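Local structure of 6-phospho-beta-d glycosidase (Streptococcus pyogenes, 5FOO) at residues D32-Y35 with D40-Y43; L251-A256 with D292-N297; Y347-K352 with I360-S365. The protein probably hydrolyses 6-phospho-beta-glucosides to release glucose 6-phosphate, as a TIM-barrel enzyme of glycoside hydrolase family 1. The protein carries 1 engineered substitution. All coordinates share one frame; numbering follows the deposited sequence.

Contact 1. Residues D32-Y35 with D40-Y43; sequences DYWY and DLFY
With CG of Tyr35 set trans to its backbone N (chi1 180°) and CG of Phe42 set trans to its carbonyl carbon (chi1 -67°), the two rings are brought together as an edge-to-face pair. The edge of Tyr35 points at the face of Phe42; the centroids lie 5.3 Å apart and the planes stand at 78°. Tyr35 CD1 does the touching. It sits over the rim of the phenylalanine ring rather than its middle, 3.6 Å from Phe42 CD1. The methylene of Tyr35 adds a CH-pi contact, Tyr35 CB lying 4.2 Å from the centroid of Phe42 over the face of the ring.

On the helix, Trp34 supplies the neighbouring surface. Its CB lies 4.3 Å from Phe42 CZ, while its indole meets Leu41, whose CD1 branch comes within 3.6 Å of Trp34 NE1 and 3.8 Å of Trp34 CE2. The two side chains cross at about a right angle.

Trp34 NE1 makes a weak hydrogen bond to Glu38 OE2. Phe42 also packs on Leu425, which is backbone-bonded to Tyr43 and directly follows the pocket residue Trp424; the Phe42 side chain is about 11 Å from the bound 6-phosphocyclophellitol. The segment 40-43, which opens with a 3-10 turn, packs back against residues 32-35 by apolar and aromatic contact, and a hydrogen bond from Tyr35 OH to Tyr45 O adds a polar tie just beyond it.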
# COMPACT_ATOMS: atom_id res chain seq x y z
N ASP A 32 -0.19 -14.87 8.41
CA ASP A 32 -0.88 -15.76 9.29
C ASP A 32 0.05 -16.94 9.59
O ASP A 32 0.12 -17.39 10.75
CB ASP A 32 -2.15 -16.35 8.68
CG ASP A 32 -3.13 -15.31 8.17
OD1 ASP A 32 -3.32 -14.28 8.85
OD2 ASP A 32 -3.76 -15.57 7.11
N TYR A 33 0.69 -17.48 8.55
CA TYR A 33 1.57 -18.62 8.69
C TYR A 33 2.79 -18.34 9.56
O TYR A 33 3.16 -19.13 10.49
CB TYR A 33 2.08 -19.11 7.34
CG TYR A 33 3.04 -20.26 7.47
CD1 TYR A 33 2.56 -21.53 7.81
CD2 TYR A 33 4.41 -20.10 7.20
CE1 TYR A 33 3.43 -22.61 7.91
CE2 TYR A 33 5.29 -21.17 7.28
CZ TYR A 33 4.78 -22.42 7.66
OH TYR A 33 5.60 -23.47 7.75
N TRP A 34 3.41 -17.21 9.24
CA TRP A 34 4.53 -16.69 9.97
C TRP A 34 4.27 -16.51 11.46
O TRP A 34 5.11 -16.87 12.30
CB TRP A 34 5.04 -15.38 9.37
CG TRP A 34 6.56 -15.13 9.54
CD1 TRP A 34 7.51 -16.01 10.03
CD2 TRP A 34 7.26 -13.94 9.21
NE1 TRP A 34 8.75 -15.40 10.01
CE2 TRP A 34 8.61 -14.14 9.53
CE3 TRP A 34 6.85 -12.69 8.72
CZ2 TRP A 34 9.57 -13.16 9.32
CZ3 TRP A 34 7.82 -11.71 8.49
CH2 TRP A 34 9.15 -11.95 8.78
N TYR A 35 3.13 -15.90 11.80
CA TYR A 35 2.75 -15.81 13.18
C TYR A 35 2.54 -17.19 13.83
O TYR A 35 2.90 -17.37 15.01
CB TYR A 35 1.55 -14.89 13.39
CG TYR A 35 1.16 -14.81 14.84
CD1 TYR A 35 1.83 -13.95 15.70
CD2 TYR A 35 0.19 -15.65 15.36
CE1 TYR A 35 1.52 -13.90 17.06
CE2 TYR A 35 -0.14 -15.64 16.71
CZ TYR A 35 0.53 -14.78 17.55
OH TYR A 35 0.20 -14.73 18.87
N ASP A 40 7.01 -14.94 18.59
CA ASP A 40 7.79 -14.00 19.38
C ASP A 40 8.50 -12.95 18.50
O ASP A 40 8.99 -11.95 19.03
CB ASP A 40 8.70 -14.70 20.41
CG ASP A 40 9.48 -15.80 19.82
OD1 ASP A 40 10.07 -15.58 18.75
OD2 ASP A 40 9.45 -16.90 20.43
N LEU A 41 8.44 -13.10 17.17
CA LEU A 41 8.83 -12.02 16.26
C LEU A 41 7.83 -10.88 16.24
O LEU A 41 8.12 -9.85 15.62
CB LEU A 41 9.06 -12.53 14.86
CG LEU A 41 10.04 -13.67 14.60
CD1 LEU A 41 9.96 -14.00 13.12
CD2 LEU A 41 11.47 -13.36 15.04
N PHE A 42 6.68 -11.02 16.91
CA PHE A 42 5.59 -10.07 16.82
C PHE A 42 5.43 -9.36 18.10
O PHE A 42 5.24 -9.98 19.13
CB PHE A 42 4.27 -10.78 16.38
CG PHE A 42 4.31 -11.31 14.98
CD1 PHE A 42 4.99 -12.52 14.67
CD2 PHE A 42 3.73 -10.60 13.94
CE1 PHE A 42 5.09 -12.98 13.35
CE2 PHE A 42 3.78 -11.09 12.61
CZ PHE A 42 4.46 -12.28 12.30
N TYR A 43 5.44 -8.04 18.05
CA TYR A 43 5.26 -7.23 19.27
C TYR A 43 4.09 -7.61 20.20
O TYR A 43 2.93 -7.70 19.79
CB TYR A 43 5.17 -5.76 18.88
CG TYR A 43 5.45 -4.83 20.02
CD1 TYR A 43 6.76 -4.53 20.40
CD2 TYR A 43 4.41 -4.26 20.71
CE1 TYR A 43 7.00 -3.66 21.47
CE2 TYR A 43 4.61 -3.43 21.77
CZ TYR A 43 5.90 -3.14 22.16
OH TYR A 43 5.98 -2.28 23.22

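Contact 2. Residues L251-A256 with D292-N297; sequences LFMEAA and DYLGLN
Ala256, which faces Leu294 across the contact, has its backbone N hydrogen-bonded to Phe252 O at 2.9 Å, an alpha-type bond of the helix, which continues past this point. From here the methyl group of Ala256 approaches the second branch of Leu294, with Ala256 CB 4.2 Å from Leu294 CD2.

The other branch is taken by Met253. Its side chain is bent at both chi2 (-71°) and chi3 (-67°), which curls the thioether end over toward the strand instead of letting it run straight out from the helix. Leu294 CD1 lies 3.6 Å from Met253 CE and equally close to Met253 SD, so the leucine is touched by both Met253 and Ala256. Leu296, two places further along the strand, is met at about a right angle and more loosely, Met253 SD lying 4.2 Å from Leu296 CD2.

All four touching side chains are buried and apolar. The axes of the short segments pass 10.8 Å apart at 162°, nearly antiparallel. This is helix 235-258 packing on the outside of the barrel against strand 293-297; the helix is part of the crossover from strand 218-224 to 293-297, which also holds helices 263-271 and 280-288. Met253 also touches Leu223 of that earlier strand, and Met353 of helix 344-356 packs against Met253, Leu294 and Leu296.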
# COMPACT_ATOMS: atom_id res chain seq x y z
N LEU A 251 10.81 1.33 -11.82
CA LEU A 251 10.48 -0.01 -12.31
C LEU A 251 8.93 -0.11 -12.38
O LEU A 251 8.35 -0.33 -13.41
CB LEU A 251 11.06 -1.09 -11.38
CG LEU A 251 11.04 -2.54 -11.86
CD1 LEU A 251 11.82 -3.47 -10.91
CD2 LEU A 251 9.64 -3.08 -11.99
N PHE A 252 8.27 0.05 -11.25
CA PHE A 252 6.83 -0.18 -11.23
C PHE A 252 6.03 0.99 -11.86
O PHE A 252 4.96 0.74 -12.43
CB PHE A 252 6.31 -0.54 -9.84
CG PHE A 252 6.65 -1.95 -9.39
CD1 PHE A 252 6.06 -3.04 -9.99
CD2 PHE A 252 7.57 -2.17 -8.36
CE1 PHE A 252 6.36 -4.35 -9.57
CE2 PHE A 252 7.91 -3.48 -7.96
CZ PHE A 252 7.29 -4.57 -8.56
N MET A 253 6.50 2.23 -11.71
CA MET A 253 5.81 3.39 -12.30
C MET A 253 5.82 3.36 -13.82
O MET A 253 4.79 3.56 -14.42
CB MET A 253 6.37 4.71 -11.84
CG MET A 253 5.97 5.09 -10.43
SD MET A 253 4.23 5.57 -10.27
CE MET A 253 4.23 7.08 -11.22
N GLU A 254 6.98 3.07 -14.41
CA GLU A 254 7.12 3.01 -15.85
C GLU A 254 6.26 1.91 -16.38
O GLU A 254 5.60 2.11 -17.36
CB GLU A 254 8.58 2.86 -16.31
CG GLU A 254 9.44 4.09 -16.11
CD GLU A 254 8.91 5.31 -16.85
OE1 GLU A 254 8.37 5.15 -17.96
OE2 GLU A 254 9.04 6.42 -16.30
N ALA A 255 6.28 0.73 -15.75
CA ALA A 255 5.42 -0.35 -16.17
C ALA A 255 3.91 -0.05 -16.00
O ALA A 255 3.13 -0.31 -16.91
CB ALA A 255 5.75 -1.62 -15.44
N ALA A 256 3.50 0.51 -14.87
CA ALA A 256 2.09 0.85 -14.64
C ALA A 256 1.51 1.89 -15.64
O ALA A 256 0.44 1.68 -16.16
CB ALA A 256 1.88 1.35 -13.23
N ASP A 292 -5.47 3.20 -15.17
CA ASP A 292 -6.33 4.45 -15.39
C ASP A 292 -5.88 5.55 -14.45
O ASP A 292 -5.96 6.74 -14.73
CB ASP A 292 -7.78 4.12 -15.05
CG ASP A 292 -8.32 3.07 -15.95
OD1 ASP A 292 -8.12 3.33 -17.13
OD2 ASP A 292 -8.90 2.02 -15.56
N TYR A 293 -5.37 5.13 -13.30
CA TYR A 293 -5.00 6.04 -12.24
C TYR A 293 -4.11 5.33 -11.21
O TYR A 293 -3.89 4.11 -11.29
CB TYR A 293 -6.24 6.67 -11.60
CG TYR A 293 -7.27 5.83 -10.94
CD1 TYR A 293 -7.15 4.48 -10.77
CD2 TYR A 293 -8.42 6.45 -10.41
CE1 TYR A 293 -8.11 3.74 -10.13
CE2 TYR A 293 -9.40 5.72 -9.78
CZ TYR A 293 -9.21 4.37 -9.61
OH TYR A 293 -10.18 3.63 -8.98
N LEU A 294 -3.55 6.09 -10.27
CA LEU A 294 -2.65 5.52 -9.27
C LEU A 294 -3.04 5.92 -7.89
O LEU A 294 -3.56 7.04 -7.66
CB LEU A 294 -1.23 5.99 -9.45
CG LEU A 294 -0.49 5.40 -10.65
CD1 LEU A 294 0.75 6.24 -10.89
CD2 LEU A 294 -0.17 3.92 -10.55
N GLY A 295 -2.74 5.04 -6.97
CA GLY A 295 -2.55 5.48 -5.60
C GLY A 295 -1.07 5.59 -5.35
O GLY A 295 -0.28 4.73 -5.80
N LEU A 296 -0.69 6.66 -4.67
CA LEU A 296 0.68 6.91 -4.30
C LEU A 296 0.75 7.02 -2.80
O LEU A 296 0.03 7.80 -2.22
CB LEU A 296 1.22 8.18 -4.92
CG LEU A 296 1.29 8.06 -6.43
CD1 LEU A 296 1.92 9.32 -6.97
CD2 LEU A 296 2.08 6.85 -6.91
N ASN A 297 1.58 6.18 -2.18
CA ASN A 297 1.76 6.14 -0.73
C ASN A 297 2.94 6.99 -0.32
O ASN A 297 3.99 6.97 -0.96
CB ASN A 297 1.96 4.71 -0.18
CG ASN A 297 0.73 3.81 -0.35
OD1 ASN A 297 -0.41 4.25 -0.52
ND2 ASN A 297 0.97 2.53 -0.29

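Contact 3. Residues Y347-K352 with I360-S365; sequences YDIAIK and IPWFLS
Apolar packing between Ala350 and Trp362 makes up the heart of this contact. The six-membered ring of the indole reaches toward the helix, and its CZ2 corner meets the small alanine obliquely: Trp362 CZ2 is 3.6 Å from Ala350 CA and 3.7 Å from Ala350 CB. The next ring atom, Trp362 CH2, lies 4.1 Å from Ala350 CB. Ile349 adds a looser touch with its short branch, Ile349 CG2 standing 4.4 Å from Trp362 CH2. The torsion of the tryptophan, chi1 67°, places CG between its backbone N and carbonyl carbon, and from there the broad ring reaches across to the helix. With only a methyl group on Ala350, the indole can come close to the helix backbone itself. In the loop just before the strand, Ile360 O lies in the plane of the Trp362 ring, at its edge.

Helix 344-356 and strand 362-367 are consecutive elements of the beta/alpha barrel, the helix lying outside the sheet and completing the crossover from strand 293-297. Trp362 is on this helix-facing side and also touches Leu296 and Met353, whereas the next residue, Phe363, meets the rings of Trp9, Phe411 and His414.

The polar links run through a third residue. Ser408 OG hydrogen-bonds both to Trp362 NE1 and to Ala350 O, so one hydroxyl ties the indole and the helix backbone together and satisfies the buried ring nitrogen.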
# COMPACT_ATOMS: atom_id res chain seq x y z
N TYR A 347 4.77 17.47 -2.10
CA TYR A 347 4.79 18.40 -3.21
C TYR A 347 5.69 17.86 -4.29
O TYR A 347 5.29 17.78 -5.48
CB TYR A 347 5.27 19.79 -2.74
CG TYR A 347 5.47 20.80 -3.85
CD1 TYR A 347 4.39 21.51 -4.44
CD2 TYR A 347 6.73 21.06 -4.32
CE1 TYR A 347 4.61 22.45 -5.46
CE2 TYR A 347 6.94 21.95 -5.35
CZ TYR A 347 5.89 22.63 -5.89
OH TYR A 347 6.23 23.47 -6.90
N ASP A 348 6.88 17.40 -3.90
CA ASP A 348 7.79 16.80 -4.91
C ASP A 348 7.17 15.64 -5.68
O ASP A 348 7.38 15.54 -6.88
CB ASP A 348 9.15 16.37 -4.33
CG ASP A 348 9.97 17.56 -3.78
OD1 ASP A 348 9.81 18.71 -4.23
OD2 ASP A 348 10.77 17.36 -2.86
N ILE A 349 6.44 14.77 -4.99
CA ILE A 349 5.71 13.68 -5.64
C ILE A 349 4.65 14.28 -6.64
O ILE A 349 4.47 13.79 -7.76
CB ILE A 349 5.03 12.83 -4.57
CG1 ILE A 349 6.11 11.97 -3.82
CG2 ILE A 349 3.98 11.93 -5.13
CD1 ILE A 349 5.57 11.30 -2.56
N ALA A 350 3.98 15.32 -6.20
CA ALA A 350 2.91 15.92 -7.01
C ALA A 350 3.47 16.51 -8.30
O ALA A 350 2.89 16.29 -9.36
CB ALA A 350 2.15 16.97 -6.19
N ILE A 351 4.64 17.15 -8.19
CA ILE A 351 5.33 17.75 -9.33
C ILE A 351 5.84 16.66 -10.28
O ILE A 351 5.84 16.82 -11.53
CB ILE A 351 6.45 18.69 -8.83
CG1 ILE A 351 5.85 19.87 -8.03
CG2 ILE A 351 7.37 19.21 -9.94
CD1 ILE A 351 4.87 20.70 -8.81
N LYS A 352 6.28 15.54 -9.71
CA LYS A 352 6.78 14.43 -10.51
C LYS A 352 5.65 13.87 -11.35
O LYS A 352 5.85 13.52 -12.47
CB LYS A 352 7.31 13.31 -9.57
CG LYS A 352 8.13 12.24 -10.23
CD LYS A 352 9.60 12.63 -10.34
CE LYS A 352 10.33 11.64 -11.24
NZ LYS A 352 11.73 12.07 -11.48
N ILE A 360 -1.39 11.96 -15.23
CA ILE A 360 -2.55 11.12 -15.03
C ILE A 360 -3.20 11.25 -13.61
O ILE A 360 -2.57 11.73 -12.64
CB ILE A 360 -2.27 9.64 -15.26
CG1 ILE A 360 -1.24 9.10 -14.30
CG2 ILE A 360 -1.88 9.35 -16.71
CD1 ILE A 360 -1.35 7.60 -14.23
N PRO A 361 -4.44 10.78 -13.47
CA PRO A 361 -5.00 10.93 -12.11
C PRO A 361 -4.33 10.07 -11.05
O PRO A 361 -3.96 8.92 -11.31
CB PRO A 361 -6.49 10.57 -12.29
CG PRO A 361 -6.74 10.56 -13.79
CD PRO A 361 -5.43 10.31 -14.46
N TRP A 362 -4.20 10.64 -9.85
CA TRP A 362 -3.64 9.91 -8.71
C TRP A 362 -4.20 10.47 -7.42
O TRP A 362 -4.66 11.61 -7.40
CB TRP A 362 -2.10 10.02 -8.74
CG TRP A 362 -1.60 11.41 -8.48
CD1 TRP A 362 -1.52 12.43 -9.40
CD2 TRP A 362 -1.10 11.96 -7.25
NE1 TRP A 362 -1.03 13.56 -8.82
CE2 TRP A 362 -0.76 13.31 -7.50
CE3 TRP A 362 -0.92 11.44 -5.95
CZ2 TRP A 362 -0.24 14.15 -6.51
CZ3 TRP A 362 -0.42 12.28 -4.97
CH2 TRP A 362 -0.07 13.61 -5.26
N PHE A 363 -4.21 9.67 -6.37
CA PHE A 363 -4.47 10.16 -5.01
C PHE A 363 -3.44 9.67 -3.97
O PHE A 363 -2.76 8.67 -4.15
CB PHE A 363 -5.87 9.80 -4.56
CG PHE A 363 -6.07 8.39 -4.12
CD1 PHE A 363 -5.90 7.34 -4.99
CD2 PHE A 363 -6.50 8.11 -2.80
CE1 PHE A 363 -6.16 6.06 -4.57
CE2 PHE A 363 -6.72 6.82 -2.39
CZ PHE A 363 -6.58 5.80 -3.29
N LEU A 364 -3.32 10.42 -2.88
CA LEU A 364 -2.37 10.07 -1.85
C LEU A 364 -3.06 9.05 -1.01
O LEU A 364 -3.92 9.37 -0.18
CB LEU A 364 -1.98 11.28 -1.05
CG LEU A 364 -0.90 11.11 0.03
CD1 LEU A 364 0.33 10.45 -0.51
CD2 LEU A 364 -0.53 12.49 0.56
N SER A 365 -2.66 7.80 -1.21
CA SER A 365 -3.45 6.64 -0.79
C SER A 365 -3.12 6.11 0.59
O SER A 365 -3.88 5.24 1.11
CB SER A 365 -3.33 5.52 -1.86
OG SER A 365 -1.98 5.46 -2.34

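Overall arrangement
The contacts follow one another along the chain, 1 before 2 before 3. The centre of contact 1 is about 30 Å from that of contact 2 and about 34 Å from that of contact 3, on the opposite side of the chain's centre. Contacts 2 and 3, with centres about 10 Å apart, belong to successive beta-alpha units of the eight-stranded barrel. Their strands, 293-297 and 362-367, are neighbours in the sheet, hydrogen-bonded through their backbones and also through Asn297 OD1 and Ser365 OG (2.7 Å). Ser365 directly precedes Glu366, a residue of the 6-phosphocyclophellitol pocket. These two contacts thus pack helices around the barrel wall, whereas Phe42 of contact 1 is about as close to the ligand from a loop.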